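Local atomic coordinates of SusD/RagB family nutrient-binding outer membrane lipoprotein (Bacteroides vulgatus, PDB entry 4F7A), a protein that probably binds glycans, perhaps mucin O-glycans, at the outer membrane as a SusD-like lipoprotein of a nutrient uptake system. Residues A[330-334]-A[335-339]; A[374-377]-A[378-382]. All blocks are in the same frame, centred on the assembly; numbering follows the deposited sequence.

Contact 1: A[330-334]-A[335-339]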
ATOM      1  N   VAL A 330       2.248   8.901   4.049  1.00 13.02           N
ATOM      2  CA  VAL A 330       1.176   8.861   3.065  1.00 12.66           C
ATOM      3  C   VAL A 330       0.501   7.482   3.017  1.00 13.06           C
ATOM      4  O   VAL A 330       1.190   6.447   3.000  1.00 11.92           O
ATOM      5  CB  VAL A 330       1.725   9.215   1.680  1.00 14.62           C
ATOM      6  CG1 VAL A 330       0.671   9.050   0.644  1.00 18.35           C
ATOM      7  CG2 VAL A 330       2.268  10.676   1.698  1.00 17.79           C
ATOM      8  N   LEU A 331      -0.835   7.487   3.028  1.00 11.80           N
ATOM      9  CA  LEU A 331      -1.668   6.266   2.974  1.00 13.00           C
ATOM     10  C   LEU A 331      -2.568   6.203   1.741  1.00 12.31           C
ATOM     11  O   LEU A 331      -2.786   5.117   1.193  1.00 13.65           O
ATOM     12  CB  LEU A 331      -2.550   6.136   4.225  1.00 12.24           C
ATOM     13  CG  LEU A 331      -1.785   5.871   5.531  1.00 14.11           C
ATOM     14  CD1 LEU A 331      -2.759   5.807   6.689  1.00 12.87           C
ATOM     15  CD2 LEU A 331      -0.942   4.597   5.418  1.00 12.50           C
ATOM     16  N   LEU A 332      -3.127   7.341   1.343  1.00 12.64           N
ATOM     17  CA  LEU A 332      -4.067   7.395   0.210  1.00 12.90           C
ATOM     18  C   LEU A 332      -4.063   8.809  -0.407  1.00 13.32           C
ATOM     19  O   LEU A 332      -4.418   9.774   0.252  1.00 14.57           O
ATOM     20  CB  LEU A 332      -5.471   6.997   0.681  1.00 12.70           C
ATOM     21  CG  LEU A 332      -6.481   6.641  -0.408  1.00 15.40           C
ATOM     22  CD1 LEU A 332      -7.601   5.779   0.158  1.00 16.02           C
ATOM     23  CD2 LEU A 332      -7.024   7.889  -1.064  1.00 17.42           C
ATOM     24  N   THR A 333      -3.678   8.907  -1.677  1.00 10.25           N
ATOM     25  CA  THR A 333      -3.449  10.185  -2.311  1.00  9.46           C
ATOM     26  C   THR A 333      -4.556  10.498  -3.299  1.00 10.77           C
ATOM     27  O   THR A 333      -5.235   9.596  -3.819  1.00 11.25           O
ATOM     28  CB  THR A 333      -2.088  10.207  -3.056  1.00 11.65           C
ATOM     29  OG1 THR A 333      -2.103   9.257  -4.131  1.00 11.15           O
ATOM     30  CG2 THR A 333      -0.911   9.902  -2.079  1.00 10.69           C
ATOM     31  N   ALA A 334      -4.704  11.794  -3.556  1.00 11.57           N
ATOM     32  CA  ALA A 334      -5.478  12.311  -4.653  1.00 11.30           C
ATOM     33  C   ALA A 334      -5.020  11.708  -5.995  1.00 11.07           C
ATOM     34  O   ALA A 334      -5.841  11.315  -6.831  1.00 12.50           O
ATOM     35  CB  ALA A 334      -5.330  13.847  -4.671  1.00 10.42           C
ATOM     36  N   ALA A 335      -3.712  11.624  -6.210  1.00 10.61           N
ATOM     37  CA  ALA A 335      -3.192  11.081  -7.471  1.00 11.39           C
ATOM     38  C   ALA A 335      -3.699   9.646  -7.664  1.00 10.97           C
ATOM     39  O   ALA A 335      -4.260   9.317  -8.713  1.00 11.13           O
ATOM     40  CB  ALA A 335      -1.625  11.134  -7.510  1.00  7.53           C
ATOM     41  N   GLU A 336      -3.526   8.805  -6.654  1.00 10.30           N
ATOM     42  CA  GLU A 336      -4.051   7.427  -6.703  1.00 10.66           C
ATOM     43  C   GLU A 336      -5.547   7.432  -7.026  1.00 10.81           C
ATOM     44  O   GLU A 336      -6.027   6.632  -7.819  1.00 10.41           O
ATOM     45  CB  GLU A 336      -3.803   6.696  -5.370  1.00 10.28           C
ATOM     46  CG  GLU A 336      -4.475   5.323  -5.352  1.00 16.71           C
ATOM     47  CD  GLU A 336      -4.490   4.618  -4.017  1.00 15.67           C
ATOM     48  OE1 GLU A 336      -3.854   5.101  -3.053  1.00 19.53           O
ATOM     49  OE2 GLU A 336      -5.150   3.554  -3.954  1.00 15.83           O
ATOM     50  N   THR A 337      -6.287   8.325  -6.398  1.00 10.78           N
ATOM     51  CA  THR A 337      -7.731   8.380  -6.602  1.00 10.12           C
ATOM     52  C   THR A 337      -8.073   8.684  -8.086  1.00 10.22           C
ATOM     53  O   THR A 337      -8.967   8.070  -8.672  1.00 12.01           O
ATOM     54  CB  THR A 337      -8.400   9.354  -5.603  1.00 12.43           C
ATOM     55  OG1 THR A 337      -8.065   8.944  -4.259  1.00 13.46           O
ATOM     56  CG2 THR A 337      -9.930   9.351  -5.770  1.00  9.65           C
ATOM     57  N   TRP A 338      -7.334   9.595  -8.700  1.00 10.70           N
ATOM     58  CA  TRP A 338      -7.502   9.866 -10.135  1.00 11.00           C
ATOM     59  C   TRP A 338      -7.181   8.631 -11.007  1.00  9.88           C
ATOM     60  O   TRP A 338      -7.864   8.377 -12.003  1.00 11.80           O
ATOM     61  CB  TRP A 338      -6.661  11.060 -10.572  1.00 12.02           C
ATOM     62  CG  TRP A 338      -7.255  12.400 -10.198  1.00 13.99           C
ATOM     63  CD1 TRP A 338      -6.772  13.269  -9.290  1.00 13.28           C
ATOM     64  CD2 TRP A 338      -8.461  12.983 -10.707  1.00 11.22           C
ATOM     65  NE1 TRP A 338      -7.589  14.362  -9.191  1.00 15.33           N
ATOM     66  CE2 TRP A 338      -8.634  14.214 -10.059  1.00 15.87           C
ATOM     67  CE3 TRP A 338      -9.417  12.580 -11.641  1.00 12.91           C
ATOM     68  CZ2 TRP A 338      -9.717  15.060 -10.328  1.00 15.33           C
ATOM     69  CZ3 TRP A 338     -10.471  13.425 -11.930  1.00 13.06           C
ATOM     70  CH2 TRP A 338     -10.612  14.648 -11.283  1.00 16.60           C
ATOM     71  N   PHE A 339      -6.146   7.884 -10.650  1.00  8.23           N
ATOM     72  CA  PHE A 339      -5.793   6.676 -11.413  1.00 10.85           C
ATOM     73  C   PHE A 339      -6.847   5.570 -11.219  1.00 10.57           C
ATOM     74  O   PHE A 339      -7.083   4.769 -12.114  1.00 11.10           O
ATOM     75  CB  PHE A 339      -4.397   6.177 -11.040  1.00  9.97           C
ATOM     76  CG  PHE A 339      -3.283   7.085 -11.486  1.00 11.08           C
ATOM     77  CD1 PHE A 339      -3.119   7.387 -12.824  1.00 11.49           C
ATOM     78  CD2 PHE A 339      -2.416   7.652 -10.574  1.00 10.06           C
ATOM     79  CE1 PHE A 339      -2.096   8.233 -13.246  1.00 11.08           C
ATOM     80  CE2 PHE A 339      -1.373   8.479 -10.983  1.00 10.74           C
ATOM     81  CZ  PHE A 339      -1.220   8.778 -12.318  1.00 10.67           C
TER
HETATM   82  O   HOH W   1      -1.938   6.836  -2.759  1.00 13.19           O

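Contact 2: A[374-377]-A[378-382]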
ATOM      1  N   GLY A 374       6.504  20.212 -10.442  1.00 15.45           N
ATOM      2  CA  GLY A 374       6.112  21.144 -11.493  1.00 16.31           C
ATOM      3  C   GLY A 374       4.933  20.638 -12.311  1.00 15.42           C
ATOM      4  O   GLY A 374       4.070  19.878 -11.824  1.00 14.03           O
ATOM      5  N   ASP A 375       4.881  21.100 -13.554  1.00 13.98           N
ATOM      6  CA  ASP A 375       3.782  20.800 -14.460  1.00 13.31           C
ATOM      7  C   ASP A 375       4.109  19.526 -15.270  1.00 13.17           C
ATOM      8  O   ASP A 375       5.256  19.300 -15.675  1.00 11.96           O
ATOM      9  CB  ASP A 375       3.538  21.994 -15.397  1.00 13.41           C
ATOM     10  CG  ASP A 375       2.352  21.787 -16.306  1.00 16.59           C
ATOM     11  OD1 ASP A 375       1.205  22.067 -15.871  1.00 16.46           O
ATOM     12  OD2 ASP A 375       2.571  21.350 -17.477  1.00 15.46           O
ATOM     13  N   ALA A 376       3.097  18.696 -15.499  1.00 12.29           N
ATOM     14  CA  ALA A 376       3.300  17.381 -16.161  1.00 11.69           C
ATOM     15  C   ALA A 376       2.963  17.378 -17.668  1.00 12.28           C
ATOM     16  O   ALA A 376       3.027  16.335 -18.317  1.00 12.21           O
ATOM     17  CB  ALA A 376       2.472  16.300 -15.436  1.00 10.84           C
ATOM     18  N   SER A 377       2.604  18.525 -18.232  1.00 12.06           N
ATOM     19  CA  SER A 377       2.138  18.551 -19.609  1.00 14.39           C
ATOM     20  C   SER A 377       3.159  17.971 -20.611  1.00 14.99           C
ATOM     21  O   SER A 377       2.796  17.185 -21.479  1.00 14.45           O
ATOM     22  CB  SER A 377       1.714  19.971 -20.040  1.00 15.12           C
ATOM     23  OG  SER A 377       0.674  20.486 -19.202  1.00 13.50           O
ATOM     24  N   LEU A 378       4.413  18.378 -20.495  1.00 16.21           N
ATOM     25  CA  LEU A 378       5.462  17.927 -21.419  1.00 15.25           C
ATOM     26  C   LEU A 378       5.737  16.431 -21.183  1.00 13.29           C
ATOM     27  O   LEU A 378       5.816  15.652 -22.117  1.00 13.51           O
ATOM     28  CB  LEU A 378       6.727  18.749 -21.217  1.00 17.09           C
ATOM     29  CG  LEU A 378       7.785  18.569 -22.322  1.00 27.73           C
ATOM     30  CD1 LEU A 378       7.172  18.785 -23.706  1.00 33.51           C
ATOM     31  CD2 LEU A 378       8.941  19.497 -22.096  1.00 27.59           C
ATOM     32  N   TYR A 379       5.801  16.024 -19.921  1.00 11.81           N
ATOM     33  CA  TYR A 379       6.010  14.618 -19.578  1.00 11.34           C
ATOM     34  C   TYR A 379       4.919  13.727 -20.159  1.00 12.17           C
ATOM     35  O   TYR A 379       5.204  12.629 -20.651  1.00 11.85           O
ATOM     36  CB  TYR A 379       6.050  14.488 -18.062  1.00 10.23           C
ATOM     37  CG  TYR A 379       6.172  13.108 -17.479  1.00  9.25           C
ATOM     38  CD1 TYR A 379       7.412  12.569 -17.198  1.00 12.11           C
ATOM     39  CD2 TYR A 379       5.050  12.399 -17.089  1.00 14.26           C
ATOM     40  CE1 TYR A 379       7.545  11.329 -16.612  1.00 13.17           C
ATOM     41  CE2 TYR A 379       5.171  11.149 -16.482  1.00 14.40           C
ATOM     42  CZ  TYR A 379       6.414  10.610 -16.250  1.00 16.52           C
ATOM     43  OH  TYR A 379       6.554   9.367 -15.638  1.00 13.59           O
ATOM     44  N   LEU A 380       3.678  14.215 -20.125  1.00 11.93           N
ATOM     45  CA  LEU A 380       2.529  13.465 -20.642  1.00 12.72           C
ATOM     46  C   LEU A 380       2.516  13.318 -22.174  1.00 13.64           C
ATOM     47  O   LEU A 380       1.728  12.534 -22.695  1.00 15.27           O
ATOM     48  CB  LEU A 380       1.218  14.113 -20.149  1.00 12.60           C
ATOM     49  CG  LEU A 380       0.925  13.823 -18.686  1.00  9.90           C
ATOM     50  CD1 LEU A 380      -0.240  14.744 -18.212  1.00 14.03           C
ATOM     51  CD2 LEU A 380       0.637  12.309 -18.482  1.00  9.72           C
ATOM     52  N   THR A 381       3.394  14.040 -22.878  1.00 13.52           N
ATOM     53  CA  THR A 381       3.589  13.859 -24.313  1.00 18.20           C
ATOM     54  C   THR A 381       4.826  13.038 -24.634  1.00 21.24           C
ATOM     55  O   THR A 381       5.108  12.791 -25.801  1.00 21.46           O
ATOM     56  CB  THR A 381       3.795  15.221 -25.048  1.00 22.72           C
ATOM     57  OG1 THR A 381       5.074  15.779 -24.693  1.00 31.45           O
ATOM     58  CG2 THR A 381       2.727  16.181 -24.715  1.00 21.74           C
ATOM     59  N   SER A 382       5.575  12.608 -23.629  1.00 17.68           N
ATOM     60  CA  SER A 382       6.912  12.115 -23.902  1.00 19.44           C
ATOM     61  C   SER A 382       6.931  10.646 -24.344  1.00 18.51           C
ATOM     62  O   SER A 382       6.000   9.892 -24.125  1.00 16.85           O
ATOM     63  CB  SER A 382       7.835  12.356 -22.710  1.00 23.42           C
ATOM     64  OG  SER A 382       7.447  11.569 -21.617  1.00 18.91           O
TER
HETATM   65  O   HOH W   2       6.342  17.879 -17.721  1.00 11.14           O
HETATM   66  O   HOH W   3       4.885  20.809 -18.784  1.00 16.62           O

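Contact 1: A[330-334]-A[335-339]
T333 caps the N-terminus of helix 334-346. T333 OG1 accepts the backbone N-H of E336 in a nearly straight bond of 2.9 Å, at 166°. A chi1 of 64° turns OG1 back over the start of the helix, where it can meet E336 N. T333 OG1 also meets a water at 2.8 Å, and that water donates to E336 OE1 at 2.6 Å. The other carboxylate oxygen, OE2, forms a salt bridge with R206 of helix 193-210, which also donates to L331 O. T333 O takes two donors of T337, one from each face of its carbonyl plane. T337 OG1 reaches T333 O at 2.9 Å and T337 N reaches the same T333 O at 3.1 Å. W338 N bonds to A334 O at 2.9 Å, the next bond of the first turn. L332 CD2 lies 3.5 Å from T337 OG1, a methyl against the hydroxyl, and the two side chains cross at about a right angle. A valine in place of T333 would probably leave E336 N without its capping acceptor and the water without one of its partners. Before the cap, L331 and L332 both pair with I241 in a classic beta bulge. The cap thus satisfies a buried helix start directly after a strand, and R206 probably balances the charge of E336 there.

Contact 2: A[374-377]-A[378-382]
A376 and L380 meet on the inner side of a single helix-like turn. L380 CD1 lies 4.2 Å from A376 CB, and L380 CG packs at 3.3 Å against A376 O. A376 O also accepts L380 N at 2.9 Å, nearly in line with its C=O bond. A chi1 of -75° sets L380 CG beside its own backbone N, which brings CG against the oxygen, tilted from the carbonyl plane. F368 and V364 of helix 356-371 pack on A376, and Y360 of that helix on L380. Y379 is turned another way. Its CB touches A376 O, but its ring leads off to F368, with the ring planes at about 60°, and its OH bonds to Q426 of helix 416-431. On the solvent side, D375 OD2 forms an Asx turn with S377 N. The N-H comes from above the carboxylate plane, whereas S377 OG uses the syn lone pair of D375 OD2 at 2.7 Å. One water joins D375 O to Y379 N. A second joins D375 OD2 to L378 N. At the other end, T381 CG2 sits 3.4 Å from S377 O. T381 OG1 donates to L378 O at 2.7 Å, and S382 OG does the same to Y379 O; each lies in the carbonyl plane, on a lone pair. Q365 bonds to A376 N and G374 O. The turn therefore divides its chemistry: apolar groups pack on helix 356-371, while D375 and the waters meet S377 N, L378 N and Y379 N, and hydroxyls meet L378 O and Y379 O.

Overall arrangement
Contact 1 precedes contact 2 in the chain, and helix 356-371 comes between them. Their centres are about 19 Å apart. Their nearest atoms are about 7 Å apart, without touching. Both use helix 356-371: 335-339 packs on it through F339 and W338, and 374-382 through A376 and L380. V364 touches both F339 and A376. Helix 416-431 is also shared, since Q426 meets F339 and the hydroxyl of Y379. Contact 1 is buried, about 11 Å from the chain centre; contact 2 is partly buried, about 26 Å out. Both thus pack against the same two helices, one in the interior and one further out, in a largely helical, TPR-like fold.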